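Local coordinates for C381 turret protein (Sulfolobus turreted icosahedral virus, PDB 4IND), which assembles as a pentamer of triple jelly-roll chains, probably forming the turret on the capsid of an archaeal virus, at residues Y18-S23 with D29-S34; V96-N101 with M106-G111; N289-G294 with T319-S324; T329-I334 with S339-W344. One frame throughout, in Å; residues are numbered along the deposited sequence.

Contact 1: residues Y18-S23 with D29-S34; sequences YYYKLS and DAFVNS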
loop_
_atom_site.group_PDB
_atom_site.type_symbol
_atom_site.label_atom_id
_atom_site.label_comp_id
_atom_site.label_asym_id
_atom_site.label_seq_id
_atom_site.Cartn_x
_atom_site.Cartn_y
_atom_site.Cartn_z
ATOM N N TYR A 18 5.495 -16.603 -20.931
ATOM C CA TYR A 18 4.478 -16.720 -19.870
ATOM C C TYR A 18 3.082 -16.982 -20.408
ATOM O O TYR A 18 2.148 -17.244 -19.651
ATOM C CB TYR A 18 4.499 -15.502 -18.963
ATOM C CG TYR A 18 5.788 -15.398 -18.170
ATOM C CD1 TYR A 18 5.892 -15.953 -16.906
ATOM C CD2 TYR A 18 6.912 -14.773 -18.699
ATOM C CE1 TYR A 18 7.065 -15.866 -16.172
ATOM C CE2 TYR A 18 8.088 -14.690 -17.981
ATOM C CZ TYR A 18 8.160 -15.239 -16.716
ATOM O OH TYR A 18 9.319 -15.156 -15.993
ATOM N N TYR A 19 2.937 -16.910 -21.719
ATOM C CA TYR A 19 1.684 -17.229 -22.360
ATOM C C TYR A 19 1.940 -17.769 -23.763
ATOM O O TYR A 19 2.748 -17.202 -24.507
ATOM C CB TYR A 19 0.784 -16.008 -22.447
ATOM C CG TYR A 19 -0.471 -16.353 -23.218
ATOM C CD1 TYR A 19 -1.515 -17.036 -22.603
ATOM C CD2 TYR A 19 -0.612 -16.013 -24.553
ATOM C CE1 TYR A 19 -2.675 -17.365 -23.305
ATOM C CE2 TYR A 19 -1.763 -16.342 -25.264
ATOM C CZ TYR A 19 -2.791 -17.013 -24.634
ATOM O OH TYR A 19 -3.931 -17.365 -25.339
ATOM N N TYR A 20 1.261 -18.865 -24.100
ATOM C CA TYR A 20 1.338 -19.480 -25.415
ATOM C C TYR A 20 -0.068 -19.689 -25.939
ATOM O O TYR A 20 -0.920 -20.230 -25.230
ATOM C CB TYR A 20 1.971 -20.875 -25.345
ATOM C CG TYR A 20 3.406 -20.940 -24.855
ATOM C CD1 TYR A 20 4.468 -21.026 -25.760
ATOM C CD2 TYR A 20 3.681 -20.961 -23.497
ATOM C CE1 TYR A 20 5.785 -21.096 -25.312
ATOM C CE2 TYR A 20 4.983 -21.013 -23.027
ATOM C CZ TYR A 20 6.032 -21.111 -23.950
ATOM O OH TYR A 20 7.313 -21.167 -23.480
ATOM N N LYS A 21 -0.329 -19.269 -27.168
ATOM C CA LYS A 21 -1.518 -19.757 -27.853
ATOM C C LYS A 21 -0.985 -20.645 -28.957
ATOM O O LYS A 21 -0.341 -20.166 -29.882
ATOM C CB LYS A 21 -2.349 -18.615 -28.445
ATOM C CG LYS A 21 -3.689 -19.156 -28.975
ATOM C CD LYS A 21 -4.678 -18.056 -29.290
ATOM C CE LYS A 21 -6.042 -18.655 -29.674
ATOM N NZ LYS A 21 -7.095 -17.587 -29.835
ATOM N N LEU A 22 -1.242 -21.940 -28.860
ATOM C CA LEU A 22 -0.477 -22.904 -29.670
ATOM C C LEU A 22 -0.990 -23.049 -31.090
ATOM O O LEU A 22 -0.388 -23.740 -31.928
ATOM C CB LEU A 22 -0.385 -24.242 -28.929
ATOM C CG LEU A 22 0.356 -24.086 -27.600
ATOM C CD1 LEU A 22 0.291 -25.372 -26.797
ATOM C CD2 LEU A 22 1.819 -23.676 -27.835
ATOM N N SER A 23 -2.075 -22.340 -31.384
ATOM C CA SER A 23 -2.536 -22.202 -32.763
ATOM C C SER A 23 -1.818 -21.077 -33.502
ATOM O O SER A 23 -2.080 -20.849 -34.689
ATOM C CB SER A 23 -4.049 -21.984 -32.793
ATOM O OG SER A 23 -4.406 -20.957 -31.898
ATOM N N ASP A 29 6.213 -23.119 -32.162
ATOM C CA ASP A 29 7.636 -23.374 -32.438
ATOM C C ASP A 29 8.495 -23.203 -31.185
ATOM O O ASP A 29 9.406 -23.984 -30.932
ATOM C CB ASP A 29 8.163 -22.457 -33.540
ATOM C CG ASP A 29 7.575 -22.765 -34.903
ATOM O OD1 ASP A 29 6.900 -23.815 -35.081
ATOM O OD2 ASP A 29 7.800 -21.936 -35.816
ATOM N N ALA A 30 8.193 -22.181 -30.390
ATOM C CA ALA A 30 8.945 -21.958 -29.158
ATOM C C ALA A 30 8.627 -23.061 -28.144
ATOM O O ALA A 30 9.528 -23.626 -27.538
ATOM C CB ALA A 30 8.630 -20.594 -28.589
ATOM N N PHE A 31 7.334 -23.349 -27.977
ATOM C CA PHE A 31 6.823 -24.343 -27.033
ATOM C C PHE A 31 7.524 -25.694 -27.183
ATOM O O PHE A 31 7.945 -26.303 -26.199
ATOM C CB PHE A 31 5.298 -24.482 -27.253
ATOM C CG PHE A 31 4.579 -25.313 -26.218
ATOM C CD1 PHE A 31 4.358 -24.818 -24.942
ATOM C CD2 PHE A 31 4.031 -26.557 -26.563
ATOM C CE1 PHE A 31 3.638 -25.574 -23.993
ATOM C CE2 PHE A 31 3.334 -27.315 -25.637
ATOM C CZ PHE A 31 3.133 -26.833 -24.350
ATOM N N VAL A 32 7.667 -26.155 -28.413
ATOM C CA VAL A 32 8.267 -27.463 -28.670
ATOM C C VAL A 32 9.807 -27.400 -28.840
ATOM O O VAL A 32 10.435 -28.349 -29.294
ATOM C CB VAL A 32 7.581 -28.163 -29.861
ATOM C CG1 VAL A 32 6.082 -28.215 -29.625
ATOM C CG2 VAL A 32 7.913 -27.448 -31.198
ATOM N N ASN A 33 10.403 -26.262 -28.479
ATOM C CA ASN A 33 11.864 -26.144 -28.373
ATOM C C ASN A 33 12.195 -25.535 -27.001
ATOM O O ASN A 33 13.158 -24.779 -26.852
ATOM C CB ASN A 33 12.410 -25.263 -29.495
ATOM C CG ASN A 33 13.943 -25.257 -29.565
ATOM O OD1 ASN A 33 14.627 -26.123 -29.001
ATOM N ND2 ASN A 33 14.489 -24.273 -30.278
ATOM N N SER A 34 11.389 -25.861 -26.004
ATOM C CA SER A 34 11.664 -25.334 -24.666
ATOM C C SER A 34 11.085 -26.184 -23.565
ATOM O O SER A 34 11.814 -26.633 -22.679
ATOM C CB SER A 34 11.153 -23.891 -24.544
ATOM O OG SER A 34 9.790 -23.821 -24.905
HETATM O O HOH W 1 9.167 -21.095 -25.287
#
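The aromatic rings of Y20 and F31 meet edge to face, the phenylalanine presenting its edge to the tyrosine's face with the planes 67° apart and the centroids 5.2 Å from each other. F31 CD1 does the touching, lying over the middle of the Y20 ring. The phenylalanine has its CG anti to the backbone N (chi1 -171°), which carries the ring off the last helical turn and in between Y20 of the strand and L22 just after it. The methyls of L22 cover a face of the F31 ring, CD1 standing 3.9 Å from the ring centroid as a CH-pi contact and L22 CD2 closing to 3.6 Å from F31 CG. F31 is thus edge-on to one neighbour and face-on to the next.

Y20 OH is held by the backbone N of K17 and by a water, 2.6 Å away, that bridges it to the helix end by donating to S34 OG at 2.8 Å. S34 OG in turn donates to A30 O, which takes N33 N from the opposite face of its plane.

Here a short helix is folded over the edge of a jelly-roll sheet: helix 25-31 packs against strand 19-21, outermost within this chain, where K21 forms a salt bridge to D73 of a neighbouring subunit. Strand 19-21 pairs with strand 138-147, while F36 meets the F31 ring and P59 of strand 52-60 touches L22.

Contact 2: residues V96-N101 with M106-G111; sequences VTPFFN and MTYSIG
V96 and Y108 face each other as an antiparallel hydrogen-bonded pair, closed by two backbone bonds, V96 N to Y108 O at 3.0 Å and Y108 N to V96 O at 2.8 Å. T107 CA adds a CA-H...O contact to the same V96 O. Past T97 and T107 the two segments part, toward P98 and M106, and side chains span the gap. P98 lays its ring over a face of Y108, with CG 4.2 Å from the ring centroid and displaced toward the rim. The same proline serves a second ring, since its CB stands over the centre of F100. F100 and Y108 point at each other, F100 CZ lying oblique to the tyrosine ring and 3.3 Å from Y108 OH. The bent end of M106 (chi3 -55°) brings its CE obliquely to F100 CD2, at 4.0 Å. Nearer the sheet, V96 CG2 meets I110 CD1 at 4.1 Å.

Strands 94-96 and 108-110 form a two-stranded antiparallel hairpin in the first of the chain's jelly rolls, a domain assigned to the galactose-binding-like clan, and the segments run from its paired end into its long loop.

Further out, Y108 OH is bonded to the backbone O of Y119, fixing the far end of the tyrosine. Other polar groups hold the loop backbone that carries P98 and F100: the carboxylate of D120 receives the backbone N of both F99 and F100, and N103 spans the loop by bonding P98 O and M106 N. F100 and Y108 also pack on I161 of strand 155-163, in the next jelly roll, where T107 has a backbone bond to H162.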
loop_
_atom_site.group_PDB
_atom_site.type_symbol
_atom_site.label_atom_id
_atom_site.label_comp_id
_atom_site.label_asym_id
_atom_site.label_seq_id
_atom_site.Cartn_x
_atom_site.Cartn_y
_atom_site.Cartn_z
ATOM N N VAL A 96 -5.812 -36.412 -16.040
ATOM C CA VAL A 96 -4.559 -35.690 -15.938
ATOM C C VAL A 96 -4.265 -35.556 -14.452
ATOM O O VAL A 96 -5.195 -35.475 -13.634
ATOM C CB VAL A 96 -4.685 -34.308 -16.607
ATOM C CG1 VAL A 96 -3.689 -33.343 -16.025
ATOM C CG2 VAL A 96 -4.507 -34.424 -18.130
ATOM N N THR A 97 -2.984 -35.560 -14.100
ATOM C CA THR A 97 -2.568 -35.414 -12.712
ATOM C C THR A 97 -1.841 -34.089 -12.524
ATOM O O THR A 97 -0.670 -33.960 -12.905
ATOM C CB THR A 97 -1.651 -36.580 -12.299
ATOM O OG1 THR A 97 -2.331 -37.826 -12.535
ATOM C CG2 THR A 97 -1.254 -36.478 -10.829
ATOM N N PRO A 98 -2.523 -33.080 -11.935
ATOM C CA PRO A 98 -1.852 -31.783 -11.821
ATOM C C PRO A 98 -0.653 -31.843 -10.891
ATOM O O PRO A 98 -0.618 -32.668 -9.974
ATOM C CB PRO A 98 -2.965 -30.848 -11.284
ATOM C CG PRO A 98 -3.946 -31.738 -10.662
ATOM C CD PRO A 98 -3.921 -33.020 -11.474
ATOM N N PHE A 99 0.318 -30.966 -11.136
ATOM C CA PHE A 99 1.537 -30.882 -10.347
ATOM C C PHE A 99 1.253 -30.434 -8.906
ATOM O O PHE A 99 1.617 -31.119 -7.954
ATOM C CB PHE A 99 2.490 -29.908 -11.061
ATOM C CG PHE A 99 3.870 -29.811 -10.456
ATOM C CD1 PHE A 99 4.715 -30.916 -10.428
ATOM C CD2 PHE A 99 4.352 -28.595 -9.984
ATOM C CE1 PHE A 99 6.020 -30.818 -9.899
ATOM C CE2 PHE A 99 5.654 -28.489 -9.458
ATOM C CZ PHE A 99 6.483 -29.601 -9.420
ATOM N N PHE A 100 0.622 -29.272 -8.758
ATOM C CA PHE A 100 0.274 -28.743 -7.437
ATOM C C PHE A 100 1.490 -28.743 -6.506
ATOM O O PHE A 100 1.348 -28.884 -5.299
ATOM C CB PHE A 100 -0.849 -29.596 -6.800
ATOM C CG PHE A 100 -2.235 -29.372 -7.393
ATOM C CD1 PHE A 100 -2.557 -28.200 -8.043
ATOM C CD2 PHE A 100 -3.219 -30.348 -7.267
ATOM C CE1 PHE A 100 -3.817 -28.000 -8.570
ATOM C CE2 PHE A 100 -4.482 -30.158 -7.794
ATOM C CZ PHE A 100 -4.783 -28.986 -8.452
ATOM N N ASN A 101 2.680 -28.621 -7.093
ATOM C CA ASN A 101 3.956 -28.647 -6.379
ATOM C C ASN A 101 4.342 -30.000 -5.800
ATOM O O ASN A 101 5.497 -30.406 -5.910
ATOM C CB ASN A 101 4.060 -27.536 -5.307
ATOM C CG ASN A 101 4.217 -26.164 -5.919
ATOM O OD1 ASN A 101 5.075 -25.963 -6.789
ATOM N ND2 ASN A 101 3.377 -25.213 -5.493
ATOM N N MET A 106 -3.888 -37.010 -7.114
ATOM C CA MET A 106 -5.178 -36.388 -7.411
ATOM C C MET A 106 -5.271 -36.067 -8.889
ATOM O O MET A 106 -4.270 -35.736 -9.524
ATOM C CB MET A 106 -5.394 -35.134 -6.539
ATOM C CG MET A 106 -5.413 -35.470 -5.055
ATOM S SD MET A 106 -5.847 -34.091 -3.976
ATOM C CE MET A 106 -4.631 -32.908 -4.504
ATOM N N THR A 107 -6.472 -36.193 -9.444
ATOM C CA THR A 107 -6.647 -36.100 -10.897
ATOM C C THR A 107 -7.774 -35.182 -11.344
ATOM O O THR A 107 -8.700 -34.882 -10.574
ATOM C CB THR A 107 -6.957 -37.496 -11.494
ATOM O OG1 THR A 107 -8.081 -38.071 -10.825
ATOM C CG2 THR A 107 -5.770 -38.442 -11.342
ATOM N N TYR A 108 -7.688 -34.761 -12.605
ATOM C CA TYR A 108 -8.825 -34.195 -13.322
ATOM C C TYR A 108 -9.358 -35.265 -14.258
ATOM O O TYR A 108 -8.586 -36.031 -14.846
ATOM C CB TYR A 108 -8.387 -32.998 -14.157
ATOM C CG TYR A 108 -7.920 -31.811 -13.354
ATOM C CD1 TYR A 108 -8.551 -31.456 -12.164
ATOM C CD2 TYR A 108 -6.853 -31.034 -13.791
ATOM C CE1 TYR A 108 -8.127 -30.358 -11.442
ATOM C CE2 TYR A 108 -6.420 -29.931 -13.066
ATOM C CZ TYR A 108 -7.070 -29.602 -11.899
ATOM O OH TYR A 108 -6.646 -28.516 -11.179
ATOM N N SER A 109 -10.678 -35.321 -14.402
ATOM C CA SER A 109 -11.311 -36.199 -15.371
ATOM C C SER A 109 -11.857 -35.348 -16.530
ATOM O O SER A 109 -12.688 -34.473 -16.339
ATOM C CB SER A 109 -12.413 -37.021 -14.696
ATOM O OG SER A 109 -13.040 -37.862 -15.630
ATOM N N ILE A 110 -11.364 -35.598 -17.736
ATOM C CA ILE A 110 -11.726 -34.781 -18.892
ATOM C C ILE A 110 -12.633 -35.563 -19.831
ATOM O O ILE A 110 -12.225 -36.569 -20.421
ATOM C CB ILE A 110 -10.445 -34.311 -19.656
ATOM C CG1 ILE A 110 -9.483 -33.598 -18.699
ATOM C CG2 ILE A 110 -10.800 -33.409 -20.833
ATOM C CD1 ILE A 110 -8.151 -33.146 -19.358
ATOM N N GLY A 111 -13.874 -35.105 -19.966
ATOM C CA GLY A 111 -14.878 -35.826 -20.734
ATOM C C GLY A 111 -14.522 -35.959 -22.210
ATOM O O GLY A 111 -13.729 -35.177 -22.758
#

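Contact 3: residues N289-G294 with T319-S324; sequences NVQGSG and TNLNRS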
loop_
_atom_site.group_PDB
_atom_site.type_symbol
_atom_site.label_atom_id
_atom_site.label_comp_id
_atom_site.label_asym_id
_atom_site.label_seq_id
_atom_site.Cartn_x
_atom_site.Cartn_y
_atom_site.Cartn_z
ATOM N N ASN A 289 -9.338 -22.424 24.139
ATOM C CA ASN A 289 -8.245 -22.946 23.321
ATOM C C ASN A 289 -8.722 -23.087 21.886
ATOM O O ASN A 289 -9.534 -23.966 21.586
ATOM C CB ASN A 289 -7.752 -24.292 23.855
ATOM C CG ASN A 289 -6.572 -24.835 23.063
ATOM O OD1 ASN A 289 -6.289 -24.374 21.949
ATOM N ND2 ASN A 289 -5.877 -25.811 23.631
ATOM N N VAL A 290 -8.252 -22.210 21.000
ATOM C CA VAL A 290 -8.702 -22.271 19.599
ATOM C C VAL A 290 -7.590 -22.710 18.669
ATOM O O VAL A 290 -7.680 -22.546 17.446
ATOM C CB VAL A 290 -9.351 -20.951 19.125
ATOM C CG1 VAL A 290 -10.548 -20.600 20.022
ATOM C CG2 VAL A 290 -8.323 -19.807 19.145
ATOM N N GLN A 291 -6.552 -23.306 19.235
ATOM C CA GLN A 291 -5.465 -23.832 18.386
ATOM C C GLN A 291 -5.994 -24.832 17.353
ATOM O O GLN A 291 -6.759 -25.740 17.691
ATOM C CB GLN A 291 -4.366 -24.497 19.230
ATOM C CG GLN A 291 -3.196 -25.028 18.378
ATOM C CD GLN A 291 -2.208 -25.858 19.175
ATOM O OE1 GLN A 291 -2.581 -26.547 20.129
ATOM N NE2 GLN A 291 -0.936 -25.803 18.781
ATOM N N GLY A 292 -5.590 -24.667 16.096
ATOM C CA GLY A 292 -6.002 -25.585 15.052
ATOM C C GLY A 292 -7.364 -25.287 14.462
ATOM O O GLY A 292 -7.864 -26.059 13.662
ATOM N N SER A 293 -7.964 -24.167 14.857
ATOM C CA SER A 293 -9.316 -23.824 14.424
ATOM C C SER A 293 -9.360 -22.908 13.212
ATOM O O SER A 293 -10.423 -22.707 12.625
ATOM C CB SER A 293 -10.054 -23.117 15.568
ATOM O OG SER A 293 -9.528 -21.815 15.761
ATOM N N GLY A 294 -8.223 -22.318 12.858
ATOM C CA GLY A 294 -8.193 -21.311 11.807
ATOM C C GLY A 294 -8.491 -19.932 12.375
ATOM O O GLY A 294 -8.910 -19.026 11.644
ATOM N N THR A 319 -0.990 -18.041 25.644
ATOM C CA THR A 319 0.123 -18.292 24.738
ATOM C C THR A 319 -0.350 -18.512 23.319
ATOM O O THR A 319 -1.539 -18.754 23.069
ATOM C CB THR A 319 0.955 -19.518 25.166
ATOM O OG1 THR A 319 2.161 -19.567 24.392
ATOM C CG2 THR A 319 0.165 -20.803 24.942
ATOM N N ASN A 320 0.596 -18.406 22.391
ATOM C CA ASN A 320 0.422 -18.942 21.053
ATOM C C ASN A 320 0.991 -20.362 21.047
ATOM O O ASN A 320 2.206 -20.553 20.948
ATOM C CB ASN A 320 1.134 -18.066 20.020
ATOM C CG ASN A 320 1.226 -18.743 18.667
ATOM O OD1 ASN A 320 0.622 -19.801 18.458
ATOM N ND2 ASN A 320 1.969 -18.144 17.743
ATOM N N LEU A 321 0.116 -21.353 21.186
ATOM C CA LEU A 321 0.543 -22.748 21.308
ATOM C C LEU A 321 1.314 -23.256 20.100
ATOM O O LEU A 321 2.018 -24.263 20.188
ATOM C CB LEU A 321 -0.662 -23.651 21.557
ATOM C CG LEU A 321 -1.287 -23.559 22.948
ATOM C CD1 LEU A 321 -2.567 -24.377 23.013
ATOM C CD2 LEU A 321 -0.288 -24.045 24.003
ATOM N N ASN A 322 1.148 -22.586 18.964
ATOM C CA ASN A 322 1.905 -22.929 17.759
ATOM C C ASN A 322 3.356 -22.441 17.849
ATOM O O ASN A 322 4.239 -22.878 17.098
ATOM C CB ASN A 322 1.206 -22.363 16.517
ATOM C CG ASN A 322 -0.151 -23.009 16.264
ATOM O OD1 ASN A 322 -0.367 -24.177 16.599
ATOM N ND2 ASN A 322 -1.077 -22.248 15.676
ATOM N N ARG A 323 3.599 -21.528 18.778
ATOM C CA ARG A 323 4.942 -21.018 19.009
ATOM C C ARG A 323 5.559 -21.636 20.263
ATOM O O ARG A 323 6.746 -21.975 20.277
ATOM C CB ARG A 323 4.920 -19.495 19.140
ATOM C CG ARG A 323 6.232 -18.923 19.628
ATOM C CD ARG A 323 6.163 -17.427 19.868
ATOM N NE ARG A 323 7.482 -16.900 20.205
ATOM C CZ ARG A 323 7.970 -16.831 21.441
ATOM N NH1 ARG A 323 7.241 -17.246 22.470
ATOM N NH2 ARG A 323 9.185 -16.340 21.648
ATOM N N SER A 324 4.741 -21.795 21.305
ATOM C CA SER A 324 5.228 -22.253 22.600
ATOM C C SER A 324 4.135 -22.924 23.435
ATOM O O SER A 324 3.006 -22.427 23.512
ATOM C CB SER A 324 5.796 -21.067 23.379
ATOM O OG SER A 324 6.223 -21.475 24.670
#
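Q291 reaches across to L321 and N322 in a partly buried contact, one amide-amide hydrogen bond beside packing on the leucine, between two loops at one end of the third jelly roll, the domain classed as nucleoplasmin-like/VP. One loop joins strand 283-289 to strand 295-305, the other strand 311-319 to strand 328-332. The first is a type II beta turn from V290 to S293, with G292 taking the positive phi of the turn's third position.

Each loop is stiffened by an Asx turn before the two meet. N289 OD1 accepts Q291 N at 2.9 Å, and N320 OD1 accepts N322 N. The asparagine of the first turn also lies across L321, with N289 ND2 3.7 Å from L321 CD1. In the second loop N320 O takes both R323 N and S324 N, closing a compact bend, while S293 N and S293 OG share V290 O in the first.

The chain of Q291 is extended, with CG anti to the backbone N (chi1 -179°), and runs at about a right angle to L321. Its amide end lies across the leucine, Q291 NE2 3.5 Å from L321 CB and Q291 OE1 3.6 Å from L321 CD1.

The chain's C-terminal end completes the surroundings: N322 ND2 is bonded to L380 O and E379 OE1, and G292 N to the same E379 OE1. With its ND2 engaged there, N322 turns its carbonyl oxygen to the glutamine. Q291 NE2 donates to N322 OD1 at 2.8 Å along a nearly straight N-H (175°), in the glutamine's own amide plane but 36° above the plane of the acceptor carbonyl.

Contact 4: residues T329-I334 with S339-W344; sequences TVWDFI and STPPSW
The indole of W331 carries T340 and P341 over one face: T340 CG2 lies 3.9 Å from the centroid of the five-membered ring, and P341 CD 3.8 Å from that of the six-membered ring. At the W331 edge, in plane, is F333 CG, and W331 CD1 lies over the centre of the F333 ring. T340 CG2 also stands over the centre of W344, so one methyl fills the corner between two indoles. These meet in an offset edge-to-face pair, the six-membered ring of W331 offering its edge to the face of the five-membered ring of W344 with planes 79° apart. At its own edge W344 donates from NE1 to V330 O at 2.8 Å, nearly straight and in the ring plane, though 42° above the carbonyl plane.

That carbonyl belongs to a classic beta bulge, in which V330 and W331 both face L316. Strand 328-332 of the third jelly roll is outermost within this chain, and T329 has backbone bonds to a neighbouring subunit. The loop toward strand 346-349 makes a type I turn from P341 to W344, bringing the second tryptophan back against the bulge.

W331 NE1 is bonded to G337 O and T340 OG1 to A302 N. F271 of that neighbouring subunit meets W331 edge-to-face.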
loop_
_atom_site.group_PDB
_atom_site.type_symbol
_atom_site.label_atom_id
_atom_site.label_comp_id
_atom_site.label_asym_id
_atom_site.label_seq_id
_atom_site.Cartn_x
_atom_site.Cartn_y
_atom_site.Cartn_z
ATOM N N THR A 329 2.177 -15.583 32.072
ATOM C CA THR A 329 1.220 -14.819 32.852
ATOM C C THR A 329 0.987 -13.484 32.168
ATOM O O THR A 329 1.950 -12.773 31.862
ATOM C CB THR A 329 1.739 -14.604 34.274
ATOM O OG1 THR A 329 1.915 -15.880 34.909
ATOM C CG2 THR A 329 0.764 -13.767 35.089
ATOM N N VAL A 330 -0.279 -13.160 31.897
ATOM C CA VAL A 330 -0.629 -11.878 31.266
ATOM C C VAL A 330 -1.303 -10.920 32.268
ATOM O O VAL A 330 -1.404 -9.715 32.038
ATOM C CB VAL A 330 -1.506 -12.056 30.029
ATOM C CG1 VAL A 330 -0.708 -12.697 28.890
ATOM C CG2 VAL A 330 -2.743 -12.889 30.362
ATOM N N TRP A 331 -1.778 -11.471 33.377
ATOM C CA TRP A 331 -2.260 -10.645 34.487
ATOM C C TRP A 331 -2.281 -11.443 35.768
ATOM O O TRP A 331 -2.704 -12.602 35.792
ATOM C CB TRP A 331 -3.653 -10.064 34.230
ATOM C CG TRP A 331 -3.994 -9.024 35.251
ATOM C CD1 TRP A 331 -4.844 -9.165 36.321
ATOM C CD2 TRP A 331 -3.448 -7.704 35.344
ATOM N NE1 TRP A 331 -4.870 -8.008 37.047
ATOM C CE2 TRP A 331 -4.016 -7.089 36.475
ATOM C CE3 TRP A 331 -2.532 -6.971 34.575
ATOM C CZ2 TRP A 331 -3.711 -5.775 36.865
ATOM C CZ3 TRP A 331 -2.225 -5.664 34.954
ATOM C CH2 TRP A 331 -2.816 -5.078 36.088
ATOM N N ASP A 332 -1.819 -10.821 36.842
ATOM C CA ASP A 332 -1.821 -11.453 38.141
ATOM C C ASP A 332 -2.809 -10.679 39.007
ATOM O O ASP A 332 -2.571 -9.522 39.348
ATOM C CB ASP A 332 -0.421 -11.426 38.741
ATOM C CG ASP A 332 -0.341 -12.154 40.064
ATOM O OD1 ASP A 332 -1.355 -12.187 40.795
ATOM O OD2 ASP A 332 0.732 -12.699 40.378
ATOM N N PHE A 333 -3.938 -11.300 39.335
ATOM C CA PHE A 333 -5.007 -10.593 40.039
ATOM C C PHE A 333 -4.677 -10.310 41.499
ATOM O O PHE A 333 -5.280 -9.435 42.125
ATOM C CB PHE A 333 -6.332 -11.351 39.907
ATOM C CG PHE A 333 -6.835 -11.411 38.511
ATOM C CD1 PHE A 333 -7.599 -10.378 37.991
ATOM C CD2 PHE A 333 -6.524 -12.489 37.690
ATOM C CE1 PHE A 333 -8.058 -10.430 36.667
ATOM C CE2 PHE A 333 -6.980 -12.544 36.376
ATOM C CZ PHE A 333 -7.744 -11.516 35.864
ATOM N N ILE A 334 -3.723 -11.052 42.049
ATOM C CA ILE A 334 -3.272 -10.794 43.413
ATOM C C ILE A 334 -2.306 -9.615 43.414
ATOM O O ILE A 334 -2.511 -8.637 44.110
ATOM C CB ILE A 334 -2.561 -12.017 44.027
ATOM C CG1 ILE A 334 -3.446 -13.267 43.950
ATOM C CG2 ILE A 334 -2.126 -11.723 45.455
ATOM C CD1 ILE A 334 -4.775 -13.124 44.647
ATOM N N SER A 339 -8.939 -6.271 38.600
ATOM C CA SER A 339 -9.294 -6.079 37.200
ATOM C C SER A 339 -8.161 -5.460 36.376
ATOM O O SER A 339 -7.286 -4.778 36.911
ATOM C CB SER A 339 -10.596 -5.278 37.081
ATOM O OG SER A 339 -10.416 -3.966 37.523
ATOM N N THR A 340 -8.180 -5.724 35.075
ATOM C CA THR A 340 -7.110 -5.273 34.192
ATOM C C THR A 340 -7.272 -3.791 33.862
ATOM O O THR A 340 -8.391 -3.291 33.771
ATOM C CB THR A 340 -7.097 -6.085 32.905
ATOM O OG1 THR A 340 -8.377 -5.987 32.278
ATOM C CG2 THR A 340 -6.793 -7.551 33.204
ATOM N N PRO A 341 -6.144 -3.087 33.666
ATOM C CA PRO A 341 -6.158 -1.649 33.363
ATOM C C PRO A 341 -6.568 -1.347 31.923
ATOM O O PRO A 341 -6.574 -2.229 31.068
ATOM C CB PRO A 341 -4.707 -1.226 33.622
ATOM C CG PRO A 341 -3.906 -2.459 33.349
ATOM C CD PRO A 341 -4.774 -3.624 33.777
ATOM N N PRO A 342 -6.916 -0.082 31.652
ATOM C CA PRO A 342 -7.367 0.313 30.315
ATOM C C PRO A 342 -6.407 -0.060 29.174
ATOM O O PRO A 342 -6.870 -0.389 28.076
ATOM C CB PRO A 342 -7.490 1.836 30.434
ATOM C CG PRO A 342 -7.809 2.064 31.895
ATOM C CD PRO A 342 -6.975 1.037 32.617
ATOM N N SER A 343 -5.104 -0.012 29.419
ATOM C CA SER A 343 -4.130 -0.263 28.341
ATOM C C SER A 343 -3.854 -1.752 28.097
ATOM O O SER A 343 -3.116 -2.115 27.184
ATOM C CB SER A 343 -2.829 0.455 28.642
ATOM O OG SER A 343 -2.236 -0.095 29.796
ATOM N N TRP A 344 -4.446 -2.611 28.916
ATOM C CA TRP A 344 -4.208 -4.046 28.831
ATOM C C TRP A 344 -4.906 -4.597 27.617
ATOM O O TRP A 344 -6.118 -4.446 27.461
ATOM C CB TRP A 344 -4.764 -4.715 30.074
ATOM C CG TRP A 344 -4.388 -6.159 30.305
ATOM C CD1 TRP A 344 -3.230 -6.629 30.861
ATOM C CD2 TRP A 344 -5.220 -7.306 30.077
ATOM N NE1 TRP A 344 -3.281 -8.004 30.960
ATOM C CE2 TRP A 344 -4.508 -8.443 30.502
ATOM C CE3 TRP A 344 -6.506 -7.484 29.543
ATOM C CZ2 TRP A 344 -5.017 -9.738 30.400
ATOM C CZ3 TRP A 344 -7.029 -8.762 29.456
ATOM C CH2 TRP A 344 -6.285 -9.875 29.878
#

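The four contacts follow one another along the chain without touching. Contacts 1 and 2 share the first jelly roll, about 21 Å apart between centres; contacts 3 and 4 share the third, equally spaced, with nearest atoms about 6 Å apart. Contacts 1, 2 and 4 are buried and largely aromatic, but only contact 2 pairs strand backbones; contact 1 sets a helix on a strand and contact 4 folds a loop back on a strand outermost within this chain. Contact 3 is the partly buried exception, joining loops by an amide bond and a leucine. Contact 4 has the widest subunit border, contact 1 a polar one through K21 and S23. Contacts 1 and 4 lie farthest apart, about 64 Å between centres.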